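PDB 1WBI: avidin-related protein 2 from Gallus gallus, which binds biotin in a pocket inside each eight-stranded antiparallel beta-barrel of a tetramer of the avidin family. Local coordinates for residues G82-D87 with E92-K97; L102-I107 with W111-V116; G66-W71 with E75-F80. All coordinates share one frame; numbering follows the deposited sequence. Where two conformers were deposited one is given.

Contact 1: G82-D87 with E92-K97; sequences GQCFVD and EVLKTK
Phe85 and Lys95 meet on one face of an antiparallel beta hairpin in the avidin barrel, where strand 77-86 turns back into strand 92-101. Four backbone hydrogen bonds hold the two strands, made by the hydrogen-bonded pairs Gln83-Lys95 and Phe85-Val93; the straightest runs from Phe85 N to Val93 O (2.9 Å, 172° at the hydrogen). Lys95 can be followed outward. Its CB lies 4.0 Å from Phe85 CE2, and its CG comes to 3.8 Å from the same atom, the two side chains crossing at about a right angle. Successive bends at chi2 (-69°) and chi3 (-67°) then carry the chain off the strand pair, and NZ ends in a salt bridge with Asp120. Gln83 CG covers one face of the Phe85 ring toward its rim, while the amide of Gln83 reaches Gln62 and, on a neighbouring subunit, Arg101 and Val104. The other face of the hairpin carries Cys84, Leu94 and Glu92. Cys84 forms the disulfide with Cys7, tying the N-terminal part of the chain to this hairpin, and the carboxylate of Glu92 hydrogen-bonds Cys7 N and forms a salt bridge with Arg123 of strand 114-123. Between the non-hydrogen-bonded partners Cys84 and Leu94, the methyl CD2 of Leu94 rests 3.4 Å from Cys84 SG.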
loop_
_atom_site.group_PDB
_atom_site.type_symbol
_atom_site.label_atom_id
_atom_site.label_comp_id
_atom_site.label_asym_id
_atom_site.label_seq_id
_atom_site.Cartn_x
_atom_site.Cartn_y
_atom_site.Cartn_z
ATOM N N GLY A 82 7.801 7.799 6.616
ATOM C CA GLY A 82 7.958 8.915 5.738
ATOM C C GLY A 82 9.291 9.586 5.832
ATOM O O GLY A 82 10.257 8.999 6.346
ATOM N N GLN A 83 9.380 10.741 5.177
ATOM C CA GLN A 83 10.571 11.577 5.188
ATOM C C GLN A 83 10.184 13.000 5.514
ATOM O O GLN A 83 9.158 13.505 5.066
ATOM C CB GLN A 83 11.301 11.448 3.832
ATOM C CG GLN A 83 12.701 12.101 3.791
ATOM C CD GLN A 83 13.452 11.818 2.501
ATOM O OE1 GLN A 83 12.971 11.118 1.613
ATOM N NE2 GLN A 83 14.640 12.413 2.364
ATOM N N CYS A 84 11.051 13.626 6.285
ATOM C CA CYS A 84 10.938 15.033 6.640
ATOM C C CYS A 84 11.783 15.856 5.684
ATOM O O CYS A 84 12.978 15.563 5.540
ATOM C CB CYS A 84 11.407 15.264 8.069
ATOM S SG CYS A 84 11.112 16.988 8.634
ATOM N N PHE A 85 11.146 16.749 4.942
ATOM C CA PHE A 85 11.801 17.654 4.022
ATOM C C PHE A 85 11.857 19.064 4.568
ATOM O O PHE A 85 10.965 19.463 5.319
ATOM C CB PHE A 85 11.095 17.609 2.691
ATOM C CG PHE A 85 11.157 16.272 2.011
ATOM C CD1 PHE A 85 12.283 15.886 1.272
ATOM C CD2 PHE A 85 10.094 15.403 2.086
ATOM C CE1 PHE A 85 12.322 14.663 0.634
ATOM C CE2 PHE A 85 10.094 14.195 1.439
ATOM C CZ PHE A 85 11.223 13.791 0.714
ATOM N N VAL A 86 12.885 19.797 4.173
ATOM C CA VAL A 86 13.053 21.192 4.617
ATOM C C VAL A 86 13.301 22.034 3.373
ATOM O O VAL A 86 14.263 21.780 2.666
ATOM C CB VAL A 86 14.241 21.356 5.571
ATOM C CG1 VAL A 86 14.278 22.787 6.107
ATOM C CG2 VAL A 86 14.170 20.390 6.720
ATOM N N ASP A 87 12.450 23.020 3.087
ATOM C CA ASP A 87 12.679 23.888 1.955
ATOM C C ASP A 87 13.677 25.013 2.324
ATOM O O ASP A 87 14.106 25.123 3.462
ATOM C CB ASP A 87 11.338 24.364 1.317
ATOM C CG ASP A 87 10.619 25.415 2.096
ATOM O OD1 ASP A 87 11.219 26.079 2.975
ATOM O OD2 ASP A 87 9.414 25.633 1.755
ATOM N N GLU A 92 9.316 22.834 7.143
ATOM C CA GLU A 92 9.333 21.362 7.288
ATOM C C GLU A 92 8.022 20.743 6.801
ATOM O O GLU A 92 6.922 21.198 7.145
ATOM C CB GLU A 92 9.554 20.934 8.737
ATOM C CG GLU A 92 10.881 21.414 9.325
ATOM C CD GLU A 92 10.821 21.624 10.786
ATOM O OE1 GLU A 92 10.067 22.521 11.183
ATOM O OE2 GLU A 92 11.481 20.900 11.537
ATOM N N VAL A 93 8.129 19.678 6.038
ATOM C CA VAL A 93 6.947 18.876 5.680
ATOM C C VAL A 93 7.280 17.400 5.896
ATOM O O VAL A 93 8.340 16.919 5.436
ATOM C CB VAL A 93 6.534 19.070 4.230
ATOM C CG1 VAL A 93 5.365 18.197 3.874
ATOM C CG2 VAL A 93 6.213 20.541 3.959
ATOM N N LEU A 94 6.423 16.667 6.616
ATOM C CA LEU A 94 6.497 15.220 6.734
ATOM C C LEU A 94 5.645 14.600 5.655
ATOM O O LEU A 94 4.428 14.779 5.642
ATOM C CB LEU A 94 6.051 14.712 8.101
ATOM C CG LEU A 94 6.603 15.427 9.297
ATOM C CD1 LEU A 94 6.106 14.680 10.518
ATOM C CD2 LEU A 94 8.132 15.481 9.292
ATOM N N LYS A 95 6.272 13.965 4.695
ATOM C CA LYS A 95 5.537 13.234 3.655
ATOM C C LYS A 95 5.438 11.792 4.084
ATOM O O LYS A 95 6.483 11.099 4.232
ATOM C CB LYS A 95 6.252 13.320 2.303
ATOM C CG LYS A 95 6.362 14.719 1.740
ATOM C CD LYS A 95 5.044 15.283 1.303
ATOM C CE LYS A 95 4.447 14.554 0.114
ATOM N NZ LYS A 95 3.270 15.288 -0.489
ATOM N N THR A 96 4.223 11.340 4.432
ATOM C CA THR A 96 4.040 10.001 4.977
ATOM C C THR A 96 3.048 9.149 4.189
ATOM O O THR A 96 2.122 9.641 3.492
ATOM C CB THR A 96 3.563 9.941 6.470
ATOM O OG1 THR A 96 2.163 10.289 6.567
ATOM C CG2 THR A 96 4.394 10.878 7.339
ATOM N N LYS A 97 3.235 7.851 4.329
ATOM C CA LYS A 97 2.271 6.843 3.944
ATOM C C LYS A 97 1.993 6.004 5.172
ATOM O O LYS A 97 2.840 5.877 6.067
ATOM C CB LYS A 97 2.756 6.014 2.763
ATOM C CG LYS A 97 2.720 6.937 1.518
ATOM C CD LYS A 97 3.354 6.522 0.275
ATOM C CE LYS A 97 3.233 7.532 -0.863
ATOM N NZ LYS A 97 1.704 8.405 -0.623
#

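Contact 2: L102-I107 with W111-V116; sequences LAVDDI and WIATRV. With BTN (biotin), chain V.
The connection between the last two strands of the avidin barrel, 92-101 and 114-123, is drawn together where Leu102 meets Ala113. Leu102 N donates to Ala113 O at 2.8 Å with an almost straight N-H...O angle of 176°, and the donor lies in the carbonyl plane. This bond ties the start of the connecting loop to the residue just before strand 114-123. Ala113 CB points back at the loop and fits between backbone and side chain, 3.5 Å from Leu102 O and 4.0 Å from Val104 CG1. The same Val104 methyl touches Ile112 CG2 at 4.0 Å; CG1 stands anti to the carbonyl carbon (chi1 -62°). Leu102 CD1, for its part, sits over one face of the Arg115 guanidinium, toward its rim and 4.1 Å from NH2. Arg115 arrives there with its chain extended from CG to NE, and its polar end is taken by Asp42 in a salt bridge and by Gln100 in a hydrogen bond. At the start of 111-116 the Trp111 side chain leaves the backbone pointing away from the loop, and CE3 comes to 3.8 Å from C4 of a biotin. That biotin is held by polar residues of a neighbouring subunit, including Tyr36 and Asn119, so Trp111 completes a pocket across the subunit interface, as the corresponding tryptophan does in avidin. The loop contact is thus mostly apolar around one backbone bond, and the guanidinium, with Leu102 over one face, keeps its N-H groups for partners around its rim, an arrangement that probably steadies its orientation.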
loop_
_atom_site.group_PDB
_atom_site.type_symbol
_atom_site.label_atom_id
_atom_site.label_comp_id
_atom_site.label_asym_id
_atom_site.label_seq_id
_atom_site.Cartn_x
_atom_site.Cartn_y
_atom_site.Cartn_z
ATOM N N LEU A 102 -7.024 -3.386 10.924
ATOM C CA LEU A 102 -8.245 -3.704 11.665
ATOM C C LEU A 102 -8.125 -5.113 12.247
ATOM O O LEU A 102 -7.438 -5.993 11.709
ATOM C CB LEU A 102 -9.473 -3.649 10.761
ATOM C CG LEU A 102 -9.772 -2.275 10.160
ATOM C CD1 LEU A 102 -10.856 -2.380 9.100
ATOM C CD2 LEU A 102 -10.188 -1.328 11.254
ATOM N N ALA A 103 -8.774 -5.344 13.387
ATOM C CA ALA A 103 -8.813 -6.663 13.996
ATOM C C ALA A 103 -9.926 -7.495 13.381
ATOM O O ALA A 103 -11.073 -7.020 13.267
ATOM C CB ALA A 103 -9.017 -6.543 15.495
ATOM N N VAL A 104 -9.593 -8.703 12.933
ATOM C CA VAL A 104 -10.598 -9.665 12.463
ATOM C C VAL A 104 -10.545 -10.884 13.338
ATOM O O VAL A 104 -9.550 -11.137 13.944
ATOM C CB VAL A 104 -10.418 -10.035 10.980
ATOM C CG1 VAL A 104 -10.597 -8.771 10.127
ATOM C CG2 VAL A 104 -9.071 -10.650 10.729
ATOM N N ASP A 105 -11.613 -11.674 13.395
ATOM C CA ASP A 105 -11.614 -12.770 14.362
ATOM C C ASP A 105 -11.021 -14.079 13.869
ATOM O O ASP A 105 -10.679 -14.927 14.663
ATOM C CB ASP A 105 -13.007 -13.016 14.942
ATOM C CG ASP A 105 -13.366 -12.020 16.045
ATOM O OD1 ASP A 105 -12.485 -11.636 16.876
ATOM O OD2 ASP A 105 -14.549 -11.621 16.089
ATOM N N ASP A 106 -10.870 -14.232 12.564
ATOM C CA ASP A 106 -10.402 -15.483 11.960
ATOM C C ASP A 106 -9.330 -15.134 10.938
ATOM O O ASP A 106 -9.444 -14.155 10.190
ATOM C CB ASP A 106 -11.599 -16.210 11.341
ATOM C CG ASP A 106 -11.231 -17.441 10.502
ATOM O OD1 ASP A 106 -10.136 -18.068 10.604
ATOM O OD2 ASP A 106 -12.111 -17.789 9.690
ATOM N N ILE A 107 -8.260 -15.915 10.966
ATOM C CA ILE A 107 -7.159 -15.762 10.057
ATOM C C ILE A 107 -7.625 -15.772 8.608
ATOM O O ILE A 107 -7.007 -15.133 7.751
ATOM C CB ILE A 107 -6.060 -16.825 10.337
ATOM C CG1 ILE A 107 -4.748 -16.474 9.653
ATOM C CG2 ILE A 107 -6.512 -18.242 9.945
ATOM C CD1 ILE A 107 -3.546 -17.172 10.235
ATOM N N TRP A 111 -7.251 -10.988 4.638
ATOM C CA TRP A 111 -7.156 -10.233 3.388
ATOM C C TRP A 111 -7.854 -8.883 3.496
ATOM O O TRP A 111 -7.453 -7.944 2.827
ATOM C CB TRP A 111 -7.767 -11.036 2.210
ATOM C CG TRP A 111 -9.253 -11.113 2.290
ATOM C CD1 TRP A 111 -9.984 -12.018 3.004
ATOM C CD2 TRP A 111 -10.193 -10.185 1.737
ATOM N NE1 TRP A 111 -11.321 -11.706 2.924
ATOM C CE2 TRP A 111 -11.479 -10.599 2.147
ATOM C CE3 TRP A 111 -10.078 -9.053 0.942
ATOM C CZ2 TRP A 111 -12.637 -9.932 1.764
ATOM C CZ3 TRP A 111 -11.243 -8.366 0.561
ATOM C CH2 TRP A 111 -12.509 -8.812 0.983
ATOM N N ILE A 112 -8.869 -8.763 4.338
ATOM C CA ILE A 112 -9.712 -7.558 4.355
ATOM C C ILE A 112 -9.182 -6.448 5.294
ATOM O O ILE A 112 -9.715 -5.321 5.301
ATOM C CB ILE A 112 -11.156 -7.943 4.808
ATOM C CG1 ILE A 112 -12.177 -7.002 4.172
ATOM C CG2 ILE A 112 -11.283 -7.968 6.299
ATOM C CD1 ILE A 112 -13.655 -7.388 4.476
ATOM N N ALA A 113 -8.167 -6.779 6.101
ATOM C CA ALA A 113 -7.863 -6.051 7.337
ATOM C C ALA A 113 -6.926 -4.881 7.243
ATOM O O ALA A 113 -6.708 -4.245 8.264
ATOM C CB ALA A 113 -7.384 -7.040 8.384
ATOM N N THR A 114 -6.334 -4.584 6.084
ATOM C CA THR A 114 -5.331 -3.509 6.029
ATOM C C THR A 114 -5.674 -2.404 5.041
ATOM O O THR A 114 -5.673 -2.611 3.843
ATOM C CB THR A 114 -3.915 -4.067 5.747
ATOM O OG1 THR A 114 -3.630 -5.133 6.678
ATOM C CG2 THR A 114 -2.902 -2.976 5.925
ATOM N N ARG A 115 -5.968 -1.220 5.578
ATOM C CA ARG A 115 -6.133 -0.039 4.781
ATOM C C ARG A 115 -4.808 0.658 4.558
ATOM O O ARG A 115 -3.912 0.609 5.412
ATOM C CB ARG A 115 -6.979 0.996 5.534
ATOM C CG ARG A 115 -8.395 0.743 5.710
ATOM C CD ARG A 115 -9.041 2.061 6.256
ATOM N NE ARG A 115 -10.375 1.678 6.534
ATOM C CZ ARG A 115 -10.954 1.666 7.719
ATOM N NH1 ARG A 115 -10.332 2.122 8.801
ATOM N NH2 ARG A 115 -12.188 1.224 7.779
ATOM N N VAL A 116 -4.676 1.355 3.430
ATOM C CA VAL A 116 -3.476 2.109 3.045
ATOM C C VAL A 116 -3.858 3.564 2.736
ATOM O O VAL A 116 -4.921 3.816 2.166
ATOM C CB VAL A 116 -2.723 1.448 1.855
ATOM C CG1 VAL A 116 -3.576 1.511 0.550
ATOM C CG2 VAL A 116 -1.365 2.059 1.660
HETATM C C11 BTN V . -16.290 -6.623 -2.751
HETATM O O11 BTN V . -15.845 -7.084 -1.673
HETATM O O12 BTN V . -17.295 -5.831 -2.798
HETATM C C10 BTN V . -15.625 -6.978 -4.061
HETATM C C9 BTN V . -14.711 -8.227 -4.007
HETATM C C8 BTN V . -13.288 -7.953 -3.497
HETATM C C7 BTN V . -12.415 -9.224 -3.506
HETATM C C2 BTN V . -10.940 -8.883 -3.200
HETATM S S1 BTN V . -10.017 -8.221 -4.509
HETATM C C6 BTN V . -8.505 -8.518 -3.563
HETATM C C5 BTN V . -8.639 -9.870 -2.875
HETATM N N1 BTN V . -8.204 -10.926 -3.763
HETATM C C3 BTN V . -9.200 -11.713 -4.092
HETATM O O3 BTN V . -9.093 -12.813 -4.865
HETATM N N2 BTN V . -10.343 -11.275 -3.509
HETATM C C4 BTN V . -10.127 -10.099 -2.702
#

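Contact 3: G66-W71 with E75-F80; sequences GFTVHW and ESTSVF. With BTN (biotin), chain I; SO4 (sulfate ion), chain T.
Trp71 NE1 donates to Ser78 OG at 3.0 Å (157° at the hydrogen), the serine oxygen lying only 3° out of the indole plane. The bond helps fix the rotation of the indole about CB-CG, and the same hydroxyl oxygen stands 3.3 Å from S1 of the bound biotin, within the pocket. Four backbone hydrogen bonds join the strands through the pairs Phe67-Phe80 and Val69-Ser78, the shortest being Val69 N to Ser78 O at 2.8 Å. At the outer end, His70 NE2 donates to O4 of a sulfate ion, presumably a crystallisation component, at 2.7 Å.

The indole is a wall between ligand and strand: C9 of the biotin tail lies over the centre of one face, 3.6 Å from Trp71 CE2, and Val69 CG1 packs against the opposite face. Ser76 O approaches the indole edge at CD1, while Ser76 OG is engaged by Arg101 and Gln100. Deeper in, the rings of Phe67 and Phe80 run nearly parallel, with planes at 13°, but are displaced, so that little of one ring lies over the other; Phe80 CB instead makes a CH-pi contact over the Phe67 face, 3.8 Å from its centroid. Phe80 CZ reaches biotin C6 at 3.8 Å. On the reverse side of the sheet, Thr68 CG2 meets Thr77 CG2, and Thr77 OG1 bonds Thr64 of a neighbouring subunit. The hairpin is flanked in the barrel by strand 50-56 beside 64-70 and by strand 92-101 beside 77-86, while Phe67 and Val69 extend inward to Tyr36 on strand 31-37.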
loop_
_atom_site.group_PDB
_atom_site.type_symbol
_atom_site.label_atom_id
_atom_site.label_comp_id
_atom_site.label_asym_id
_atom_site.label_seq_id
_atom_site.Cartn_x
_atom_site.Cartn_y
_atom_site.Cartn_z
ATOM N N GLY A 66 9.656 6.452 11.163
ATOM C CA GLY A 66 8.434 5.677 11.244
ATOM C C GLY A 66 7.873 5.732 12.649
ATOM O O GLY A 66 8.636 5.986 13.626
ATOM N N PHE A 67 6.559 5.535 12.784
ATOM C CA PHE A 67 5.969 5.346 14.092
ATOM C C PHE A 67 4.728 4.490 14.052
ATOM O O PHE A 67 4.095 4.358 13.017
ATOM C CB PHE A 67 5.716 6.688 14.824
ATOM C CG PHE A 67 4.779 7.633 14.119
ATOM C CD1 PHE A 67 3.433 7.632 14.378
ATOM C CD2 PHE A 67 5.273 8.597 13.257
ATOM C CE1 PHE A 67 2.576 8.511 13.740
ATOM C CE2 PHE A 67 4.431 9.478 12.600
ATOM C CZ PHE A 67 3.070 9.479 12.889
ATOM N N THR A 68 4.391 3.965 15.224
ATOM C CA THR A 68 3.210 3.135 15.473
ATOM C C THR A 68 2.266 3.910 16.374
ATOM O O THR A 68 2.729 4.548 17.342
ATOM C CB THR A 68 3.563 1.824 16.171
ATOM O OG1 THR A 68 4.453 1.036 15.333
ATOM C CG2 THR A 68 2.378 0.996 16.429
ATOM N N VAL A 69 0.976 3.912 16.036
ATOM C CA VAL A 69 -0.059 4.401 16.950
ATOM C C VAL A 69 -0.923 3.253 17.428
ATOM O O VAL A 69 -1.547 2.540 16.656
ATOM C CB VAL A 69 -0.950 5.447 16.263
ATOM C CG1 VAL A 69 -1.976 6.030 17.239
ATOM C CG2 VAL A 69 -0.142 6.524 15.605
ATOM N N HIS A 70 -0.994 3.115 18.741
ATOM C CA HIS A 70 -1.859 2.123 19.416
ATOM C C HIS A 70 -3.141 2.836 19.786
ATOM O O HIS A 70 -3.144 3.643 20.722
ATOM C CB HIS A 70 -1.140 1.573 20.685
ATOM C CG HIS A 70 -2.040 0.833 21.630
ATOM N ND1 HIS A 70 -3.013 1.455 22.390
ATOM C CD2 HIS A 70 -2.121 -0.490 21.920
ATOM C CE1 HIS A 70 -3.635 0.542 23.120
ATOM N NE2 HIS A 70 -3.100 -0.640 22.877
ATOM N N TRP A 71 -4.189 2.597 19.014
ATOM C CA TRP A 71 -5.448 3.316 19.229
ATOM C C TRP A 71 -6.048 2.867 20.559
ATOM O O TRP A 71 -6.250 1.685 20.796
ATOM C CB TRP A 71 -6.399 3.104 18.070
ATOM C CG TRP A 71 -5.796 3.595 16.773
ATOM C CD1 TRP A 71 -5.373 2.832 15.718
ATOM C CD2 TRP A 71 -5.461 4.940 16.438
ATOM N NE1 TRP A 71 -4.849 3.609 14.739
ATOM C CE2 TRP A 71 -4.882 4.922 15.149
ATOM C CE3 TRP A 71 -5.652 6.182 17.065
ATOM C CZ2 TRP A 71 -4.473 6.069 14.508
ATOM C CZ3 TRP A 71 -5.234 7.322 16.437
ATOM C CH2 TRP A 71 -4.647 7.266 15.157
ATOM N N GLU A 75 -9.653 -1.716 18.589
ATOM C CA GLU A 75 -8.634 -2.777 18.492
ATOM C C GLU A 75 -7.594 -2.622 17.395
ATOM O O GLU A 75 -6.699 -3.485 17.233
ATOM C CB GLU A 75 -9.314 -4.116 18.363
ATOM C CG GLU A 75 -10.068 -4.497 19.656
ATOM C CD GLU A 75 -9.181 -4.618 20.895
ATOM O OE1 GLU A 75 -7.956 -4.922 20.859
ATOM O OE2 GLU A 75 -9.755 -4.371 21.984
ATOM N N SER A 76 -7.671 -1.520 16.693
ATOM C CA SER A 76 -6.799 -1.207 15.553
ATOM C C SER A 76 -5.400 -0.709 15.960
ATOM O O SER A 76 -5.201 -0.198 17.074
ATOM C CB SER A 76 -7.477 -0.098 14.707
ATOM O OG SER A 76 -6.742 0.325 13.550
ATOM N N THR A 77 -4.432 -0.844 15.023
ATOM C CA THR A 77 -3.148 -0.190 15.139
ATOM C C THR A 77 -2.843 0.429 13.782
ATOM O O THR A 77 -3.199 -0.170 12.754
ATOM C CB THR A 77 -2.059 -1.225 15.444
ATOM O OG1 THR A 77 -2.401 -1.926 16.677
ATOM C CG2 THR A 77 -0.704 -0.594 15.573
ATOM N N SER A 78 -2.232 1.592 13.787
ATOM C CA SER A 78 -1.730 2.205 12.544
ATOM C C SER A 78 -0.221 2.383 12.602
ATOM O O SER A 78 0.329 2.549 13.662
ATOM C CB SER A 78 -2.360 3.559 12.289
ATOM O OG SER A 78 -3.757 3.403 12.006
ATOM N N VAL A 79 0.427 2.342 11.430
ATOM C CA VAL A 79 1.827 2.723 11.300
ATOM C C VAL A 79 1.982 3.732 10.185
ATOM O O VAL A 79 1.225 3.723 9.174
ATOM C CB VAL A 79 2.742 1.527 11.010
ATOM C CG1 VAL A 79 2.774 0.500 12.181
ATOM C CG2 VAL A 79 2.286 0.789 9.751
ATOM N N PHE A 80 2.894 4.674 10.416
ATOM C CA PHE A 80 3.237 5.740 9.482
ATOM C C PHE A 80 4.710 5.663 9.161
ATOM O O PHE A 80 5.538 5.473 10.056
ATOM C CB PHE A 80 2.946 7.112 10.134
ATOM C CG PHE A 80 1.481 7.429 10.394
ATOM C CD1 PHE A 80 0.815 8.286 9.575
ATOM C CD2 PHE A 80 0.786 6.820 11.428
ATOM C CE1 PHE A 80 -0.546 8.598 9.829
ATOM C CE2 PHE A 80 -0.580 7.127 11.644
ATOM C CZ PHE A 80 -1.200 7.964 10.834
HETATM C C11 BTN I . -9.783 3.727 14.311
HETATM O O11 BTN I . -10.224 2.748 14.989
HETATM O O12 BTN I . -10.422 4.092 13.285
HETATM C C10 BTN I . -8.522 4.368 14.789
HETATM C C9 BTN I . -8.205 5.681 14.116
HETATM C C8 BTN I . -7.559 5.507 12.724
HETATM C C7 BTN I . -7.180 6.880 12.155
HETATM C C2 BTN I . -6.411 6.855 10.797
HETATM S S1 BTN I . -4.734 6.395 10.929
HETATM C C6 BTN I . -4.482 6.884 9.213
HETATM C C5 BTN I . -5.300 8.151 9.019
HETATM N N1 BTN I . -4.531 9.312 9.344
HETATM C C3 BTN I . -5.085 9.931 10.389
HETATM O O3 BTN I . -4.583 11.055 10.905
HETATM N N2 BTN I . -6.110 9.299 10.859
HETATM C C4 BTN I . -6.442 8.172 10.035
HETATM S S SO4 T . -5.160 -2.848 25.104
HETATM O O1 SO4 T . -5.158 -4.100 25.839
HETATM O O2 SO4 T . -6.097 -2.885 23.967
HETATM O O3 SO4 T . -5.491 -1.658 25.926
HETATM O O4 SO4 T . -3.801 -2.679 24.528
#

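How the contacts relate
From the N terminus, the chain first closes contact 3, where strand 64-70 turns into 77-86; contact 1 follows where 77-86 turns into 92-101, and contact 2 closes the loop between 92-101 and 114-123. The three lie in series, without nesting or crossing, and link the last four strands of the barrel. Contacts 3 and 1 share strand 77-86 and touch where Phe80 meets Thr96, although they lie on opposite sides of the chain's centre. Contact 2 lies on the same side as contact 3, touching it through Ala103 and Glu75, and its centre is about 28 Å from that of contact 1. All three reach a neighbouring subunit.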